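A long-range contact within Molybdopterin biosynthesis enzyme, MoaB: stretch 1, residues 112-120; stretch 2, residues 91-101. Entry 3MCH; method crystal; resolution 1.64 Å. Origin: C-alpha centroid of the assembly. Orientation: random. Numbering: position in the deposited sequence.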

# COMPACT_ATOMS: atom_id res chain seq x y z
N LEU B 112 9.05 3.45 8.11
CA LEU B 112 8.15 3.66 9.24
C LEU B 112 7.19 4.83 9.10
O LEU B 112 6.32 5.03 9.95
CB LEU B 112 8.97 3.83 10.53
CG LEU B 112 9.82 2.61 10.92
CD1 LEU B 112 10.52 2.89 12.23
CD2 LEU B 112 8.93 1.38 11.05
N SER B 113 7.33 5.61 8.03
CA SER B 113 6.44 6.74 7.81
C SER B 113 5.04 6.28 7.44
O SER B 113 4.87 5.44 6.55
CB SER B 113 6.98 7.64 6.70
OG SER B 113 6.12 8.75 6.50
N ARG B 114 4.04 6.83 8.10
CA ARG B 114 2.65 6.49 7.84
C ARG B 114 2.02 7.55 6.95
O ARG B 114 0.80 7.58 6.76
CB ARG B 114 1.87 6.40 9.16
CG ARG B 114 2.48 5.44 10.17
CD ARG B 114 1.65 5.38 11.44
NE ARG B 114 0.27 4.99 11.15
CZ ARG B 114 -0.75 5.84 11.05
NH1 ARG B 114 -0.56 7.14 11.22
NH2 ARG B 114 -1.96 5.38 10.76
N GLY B 115 2.85 8.43 6.40
CA GLY B 115 2.33 9.48 5.55
C GLY B 115 1.52 8.95 4.38
O GLY B 115 1.87 7.92 3.79
N VAL B 116 0.42 9.63 4.06
CA VAL B 116 -0.42 9.22 2.94
C VAL B 116 -0.27 10.22 1.80
O VAL B 116 0.42 11.24 1.93
CB VAL B 116 -1.93 9.14 3.33
CG1 VAL B 116 -2.12 8.15 4.47
CG2 VAL B 116 -2.45 10.52 3.73
N ALA B 117 -0.89 9.90 0.67
CA ALA B 117 -0.87 10.76 -0.50
C ALA B 117 -2.26 10.65 -1.11
O ALA B 117 -2.84 9.56 -1.15
CB ALA B 117 0.18 10.30 -1.50
N GLY B 118 -2.80 11.77 -1.57
CA GLY B 118 -4.11 11.72 -2.17
C GLY B 118 -4.53 13.01 -2.82
O GLY B 118 -3.76 13.97 -2.89
N VAL B 119 -5.77 13.04 -3.29
CA VAL B 119 -6.30 14.21 -3.95
C VAL B 119 -7.57 14.71 -3.27
O VAL B 119 -8.39 13.92 -2.82
CB VAL B 119 -6.65 13.89 -5.43
CG1 VAL B 119 -7.33 15.09 -6.10
CG2 VAL B 119 -5.37 13.51 -6.19
N ARG B 120 -7.69 16.03 -3.17
CA ARG B 120 -8.88 16.67 -2.64
C ARG B 120 -9.18 17.73 -3.69
O ARG B 120 -8.35 18.62 -3.94
CB ARG B 120 -8.64 17.33 -1.28
CG ARG B 120 -9.92 17.94 -0.70
CD ARG B 120 -9.69 18.79 0.54
NE ARG B 120 -10.89 19.55 0.89
CZ ARG B 120 -11.97 19.04 1.46
NH1 ARG B 120 -12.03 17.75 1.76
NH2 ARG B 120 -13.02 19.82 1.72
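Stretch 2, residues 91-101: EVPGLAELMRL

A helix that follows directly on an extended segment can fold back over the neighbouring strand, and this contact in MoaB is a compact example. Stretch 2 begins extended at Glu91, passes through Val92 at the N-cap position, and winds into a helix from Pro93; Leu101, with positive phi, closes its far end in a Schellman motif. Stretch 1 runs as a loop to Val116 and then as a strand from Ala117 to Arg120. The two stretches run in broadly opposite directions: helix and strand axes make an angle of 142° and approach to 7.0 Å. The register follows suit, Ser113 lying nearest Arg100, Val116 nearest Ala96 and Gly118 nearest Glu91.

Gly118 and Glu91 form an antiparallel, non-hydrogen-bonded bridge pair, with 3.8 Å between Gly118 CA and Glu91 CA. So close a pairing leaves little space above the glycine: an ideal CB there would lie 3.3 Å from Glu91 CA. Just beyond the bridge, Val92 N donates a nearly linear hydrogen bond to Ala117 O (2.8 Å), tying the start of the helix to the strand.

Among the side chains, Ala117 is the centre of the packing. Its CB points toward stretch 2 and meets Leu95 CB at 3.6 Å, while Met99 CE reaches to 4.2 Å from Ala117 CB. Farther along the strand, Val119 CG2 touches Val92 CG2 at 4.4 Å. The loop also lies close, with Gly115 O 3.6 Å from Ala96 CB.

A second hydrogen bond lies toward the helix's C-terminal end. Arg100 leaves the backbone sideways, but its end comes nearer, and NH1 donates to Ser113 O at 3.1 Å. Water completes the join: one molecule donates to both Ala96 O and Gly115 O, each at 2.8 Å.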

# COMPACT_ATOMS: atom_id res chain seq x y z
N GLU B 91 -7.12 8.32 -2.57
CA GLU B 91 -5.70 8.23 -2.26
C GLU B 91 -4.85 7.76 -3.44
O GLU B 91 -5.36 7.20 -4.41
CB GLU B 91 -5.48 7.30 -1.07
CG GLU B 91 -5.95 7.91 0.25
CD GLU B 91 -5.70 7.01 1.43
OE1 GLU B 91 -4.59 6.43 1.53
OE2 GLU B 91 -6.61 6.88 2.27
N VAL B 92 -3.55 8.02 -3.34
CA VAL B 92 -2.60 7.61 -4.37
C VAL B 92 -1.52 6.83 -3.63
O VAL B 92 -0.42 7.32 -3.39
CB VAL B 92 -1.97 8.82 -5.09
CG1 VAL B 92 -1.09 8.35 -6.24
CG2 VAL B 92 -3.07 9.75 -5.62
N PRO B 93 -1.84 5.58 -3.25
CA PRO B 93 -0.89 4.73 -2.52
C PRO B 93 0.50 4.65 -3.11
O PRO B 93 1.48 4.55 -2.38
CB PRO B 93 -1.61 3.38 -2.46
CG PRO B 93 -2.49 3.40 -3.67
CD PRO B 93 -3.03 4.81 -3.65
N GLY B 94 0.59 4.67 -4.44
CA GLY B 94 1.88 4.59 -5.09
C GLY B 94 2.84 5.68 -4.65
O GLY B 94 4.05 5.45 -4.57
N LEU B 95 2.31 6.86 -4.36
CA LEU B 95 3.17 7.96 -3.92
C LEU B 95 3.58 7.77 -2.46
O LEU B 95 4.69 8.13 -2.07
CB LEU B 95 2.47 9.31 -4.13
CG LEU B 95 2.31 9.71 -5.60
CD1 LEU B 95 1.52 11.02 -5.72
CD2 LEU B 95 3.70 9.87 -6.22
N ALA B 96 2.68 7.21 -1.66
CA ALA B 96 2.98 6.95 -0.26
C ALA B 96 4.11 5.91 -0.21
O ALA B 96 4.99 5.98 0.64
CB ALA B 96 1.74 6.43 0.47
N GLU B 97 4.07 4.96 -1.13
CA GLU B 97 5.10 3.92 -1.20
C GLU B 97 6.44 4.54 -1.62
O GLU B 97 7.49 4.20 -1.09
CB GLU B 97 4.68 2.84 -2.21
CG GLU B 97 3.37 2.16 -1.83
CD GLU B 97 2.75 1.35 -2.96
OE1 GLU B 97 3.13 1.55 -4.13
OE2 GLU B 97 1.86 0.52 -2.66
N LEU B 98 6.40 5.46 -2.58
CA LEU B 98 7.63 6.10 -3.03
C LEU B 98 8.27 6.86 -1.88
O LEU B 98 9.49 6.83 -1.71
CB LEU B 98 7.37 7.05 -4.20
CG LEU B 98 7.00 6.41 -5.54
CD1 LEU B 98 6.83 7.50 -6.59
CD2 LEU B 98 8.09 5.43 -5.98
N MET B 99 7.45 7.54 -1.08
CA MET B 99 7.98 8.32 0.04
C MET B 99 8.61 7.45 1.12
O MET B 99 9.40 7.93 1.94
CB MET B 99 6.89 9.21 0.64
CG MET B 99 6.47 10.34 -0.30
SD MET B 99 5.35 11.56 0.43
CE MET B 99 3.84 10.58 0.53
N ARG B 100 8.26 6.16 1.14
CA ARG B 100 8.84 5.24 2.11
C ARG B 100 10.10 4.60 1.53
O ARG B 100 10.73 3.75 2.17
CB ARG B 100 7.83 4.15 2.50
CG ARG B 100 6.83 4.58 3.55
CD ARG B 100 6.02 3.39 4.06
NE ARG B 100 4.92 3.01 3.18
CZ ARG B 100 3.75 3.64 3.13
NH1 ARG B 100 3.53 4.70 3.90
NH2 ARG B 100 2.80 3.20 2.31
N LEU B 101 10.44 5.00 0.31
CA LEU B 101 11.64 4.50 -0.39
C LEU B 101 11.63 2.97 -0.52
O LEU B 101 12.69 2.33 -0.46
CB LEU B 101 12.90 4.94 0.36
CG LEU B 101 12.96 6.41 0.80
CD1 LEU B 101 14.28 6.67 1.54
CD2 LEU B 101 12.84 7.32 -0.41
O HOH W 1 -1.87 7.02 0.49
O HOH W 2 4.51 7.67 2.87
O HOH W 3 0.73 5.40 3.96